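PDB 6TMS: a novel designed pore protein from Synthetic construct, which probably assembles as six helical-hairpin chains into a barrel of helices enclosing a central channel. Local coordinates for residues K17-L22 and S50-A55. Residues are numbered along the deposited sequence; the frame is centred on the assembly and turned at random.
Sequences KKLYKL and SLMLIA
Met52 reaches out of helix 39-68 to lie across Leu22 of helix 2-32, and with Ala55 and Leu19 it makes the middle of a helical hairpin whose two arms run antiparallel. Over the 17-22 and 50-55 segments the axes stay 10.6 Å apart at their nearest, with 160° between their directions. Ser50 and Leu51, at the start of 50-55, pack on apolar side chains of a neighbouring chain, Leu51 also on a polar side chain of a second neighbouring chain. Met52 follows, its chain bent at both chi2 (65°) and chi3, which carries the thioether end over to the other helix. There CE lies against the base and one branch of Leu22, 3.5 Å from Leu22 CD2, and Met52 SD lies 3.8 Å from that same methyl; the two side chains cross at about a right angle. Met52 CE also comes within 4.2 Å of Leu19 CD1, so it touches both leucines, one helical turn apart. Shortening Met52 to an alanine would probably leave Leu22 without a partner on 50-55, since no other side chain of that segment touches it. Leu53 and Ile54 point away from helix 2-32 and pack on apolar side chains of the first neighbouring chain. One turn beyond Met52, Ala55 directs its CB at the partner helix and meets Leu19 CD1 at 3.6 Å. Leu19 has CG anti to its N (chi1 179°), a torsion that brings this methyl across the seam, where the side chain also touches Glu56 and Leu59. Lys18 on helix 2-32 forms salt bridges with Glu14 and with an acidic side chain of the second neighbouring chain. With no hydrogen bond or salt bridge between the two segments, and all four touching residues buried, the arms are joined here by apolar contact alone.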
loop_
_atom_site.group_PDB
_atom_site.type_symbol
_atom_site.label_atom_id
_atom_site.label_comp_id
_atom_site.label_asym_id
_atom_site.label_seq_id
_atom_site.Cartn_x
_atom_site.Cartn_y
_atom_site.Cartn_z
ATOM N N LYS F 17 -15.703 -11.790 0.248
ATOM C CA LYS F 17 -16.173 -12.642 -0.829
ATOM C C LYS F 17 -15.348 -12.368 -2.101
ATOM O O LYS F 17 -14.919 -13.309 -2.800
ATOM C CB LYS F 17 -17.716 -12.454 -0.896
ATOM C CG LYS F 17 -18.584 -13.057 -2.018
ATOM C CD LYS F 17 -19.189 -12.034 -2.933
ATOM C CE LYS F 17 -18.672 -12.226 -4.320
ATOM N NZ LYS F 17 -18.583 -10.926 -4.993
ATOM N N LYS F 18 -14.961 -11.113 -2.345
ATOM C CA LYS F 18 -14.065 -10.890 -3.491
ATOM C C LYS F 18 -12.580 -11.225 -3.255
ATOM O O LYS F 18 -11.884 -11.552 -4.222
ATOM C CB LYS F 18 -14.199 -9.468 -3.993
ATOM C CG LYS F 18 -15.624 -9.053 -3.948
ATOM C CD LYS F 18 -15.947 -7.755 -4.639
ATOM C CE LYS F 18 -15.555 -6.508 -3.887
ATOM N NZ LYS F 18 -16.068 -5.319 -4.639
ATOM N N LEU F 19 -12.030 -11.058 -2.044
ATOM C CA LEU F 19 -10.617 -11.400 -1.840
ATOM C C LEU F 19 -10.395 -12.838 -2.227
ATOM O O LEU F 19 -9.370 -13.215 -2.811
ATOM C CB LEU F 19 -10.205 -11.231 -0.375
ATOM C CG LEU F 19 -8.741 -11.579 -0.044
ATOM C CD1 LEU F 19 -7.809 -10.571 -0.705
ATOM C CD2 LEU F 19 -8.469 -11.653 1.441
ATOM N N TYR F 20 -11.331 -13.655 -1.800
ATOM C CA TYR F 20 -11.258 -15.077 -1.997
ATOM C C TYR F 20 -11.412 -15.414 -3.478
ATOM O O TYR F 20 -10.732 -16.319 -4.008
ATOM C CB TYR F 20 -12.370 -15.612 -1.105
ATOM C CG TYR F 20 -12.176 -15.212 0.367
ATOM C CD1 TYR F 20 -11.022 -14.578 0.791
ATOM C CD2 TYR F 20 -13.107 -15.543 1.335
ATOM C CE1 TYR F 20 -10.825 -14.258 2.111
ATOM C CE2 TYR F 20 -12.902 -15.232 2.669
ATOM C CZ TYR F 20 -11.762 -14.595 3.044
ATOM O OH TYR F 20 -11.568 -14.294 4.368
ATOM N N LYS F 21 -12.212 -14.571 -4.155
ATOM C CA LYS F 21 -12.435 -14.628 -5.600
ATOM C C LYS F 21 -11.134 -14.374 -6.357
ATOM O O LYS F 21 -10.724 -15.138 -7.249
ATOM C CB LYS F 21 -13.529 -13.553 -5.880
ATOM C CG LYS F 21 -13.778 -12.862 -7.260
ATOM C CD LYS F 21 -14.016 -11.335 -7.126
ATOM C CE LYS F 21 -12.778 -10.588 -7.524
ATOM N NZ LYS F 21 -13.052 -9.204 -7.918
ATOM N N LEU F 22 -10.421 -13.360 -5.940
ATOM C CA LEU F 22 -9.189 -13.051 -6.618
ATOM C C LEU F 22 -8.066 -13.960 -6.173
ATOM O O LEU F 22 -7.053 -14.063 -6.855
ATOM C CB LEU F 22 -8.868 -11.585 -6.424
ATOM C CG LEU F 22 -8.288 -11.099 -7.751
ATOM C CD1 LEU F 22 -9.397 -11.074 -8.828
ATOM C CD2 LEU F 22 -7.569 -9.765 -7.640
ATOM N N SER F 50 2.041 -10.493 -3.536
ATOM C CA SER F 50 2.331 -9.687 -2.368
ATOM C C SER F 50 1.136 -8.791 -2.058
ATOM O O SER F 50 0.710 -8.659 -0.901
ATOM C CB SER F 50 3.608 -8.899 -2.657
ATOM O OG SER F 50 4.084 -8.218 -1.516
ATOM N N LEU F 51 0.505 -8.295 -3.115
ATOM C CA LEU F 51 -0.649 -7.421 -3.003
ATOM C C LEU F 51 -1.857 -8.189 -2.526
ATOM O O LEU F 51 -2.692 -7.684 -1.771
ATOM C CB LEU F 51 -0.964 -6.831 -4.370
ATOM C CG LEU F 51 -0.323 -5.514 -4.775
ATOM C CD1 LEU F 51 -0.785 -5.109 -6.145
ATOM C CD2 LEU F 51 -0.689 -4.452 -3.793
ATOM N N MET F 52 -1.956 -9.421 -2.962
ATOM C CA MET F 52 -3.015 -10.282 -2.505
ATOM C C MET F 52 -2.869 -10.526 -1.015
ATOM O O MET F 52 -3.856 -10.577 -0.267
ATOM C CB MET F 52 -2.883 -11.568 -3.302
ATOM C CG MET F 52 -4.090 -12.079 -4.052
ATOM S SD MET F 52 -4.751 -11.119 -5.405
ATOM C CE MET F 52 -6.303 -10.817 -4.568
ATOM N N LEU F 53 -1.630 -10.617 -0.558
ATOM C CA LEU F 53 -1.412 -10.846 0.859
ATOM C C LEU F 53 -1.752 -9.604 1.679
ATOM O O LEU F 53 -2.377 -9.706 2.745
ATOM C CB LEU F 53 0.037 -11.285 1.060
ATOM C CG LEU F 53 0.393 -12.377 2.086
ATOM C CD1 LEU F 53 0.578 -11.747 3.441
ATOM C CD2 LEU F 53 -0.629 -13.494 2.177
ATOM N N ILE F 54 -1.396 -8.418 1.189
ATOM C CA ILE F 54 -1.778 -7.258 1.976
ATOM C C ILE F 54 -3.285 -7.088 1.927
ATOM O O ILE F 54 -3.882 -6.613 2.888
ATOM C CB ILE F 54 -0.995 -5.971 1.594
ATOM C CG1 ILE F 54 -1.789 -4.696 1.903
ATOM C CG2 ILE F 54 -0.504 -5.910 0.130
ATOM C CD1 ILE F 54 -1.297 -3.925 3.092
ATOM N N ALA F 55 -3.942 -7.428 0.832
ATOM C CA ALA F 55 -5.384 -7.274 0.889
ATOM C C ALA F 55 -5.959 -8.208 1.941
ATOM O O ALA F 55 -6.804 -7.808 2.746
ATOM C CB ALA F 55 -6.000 -7.509 -0.480
#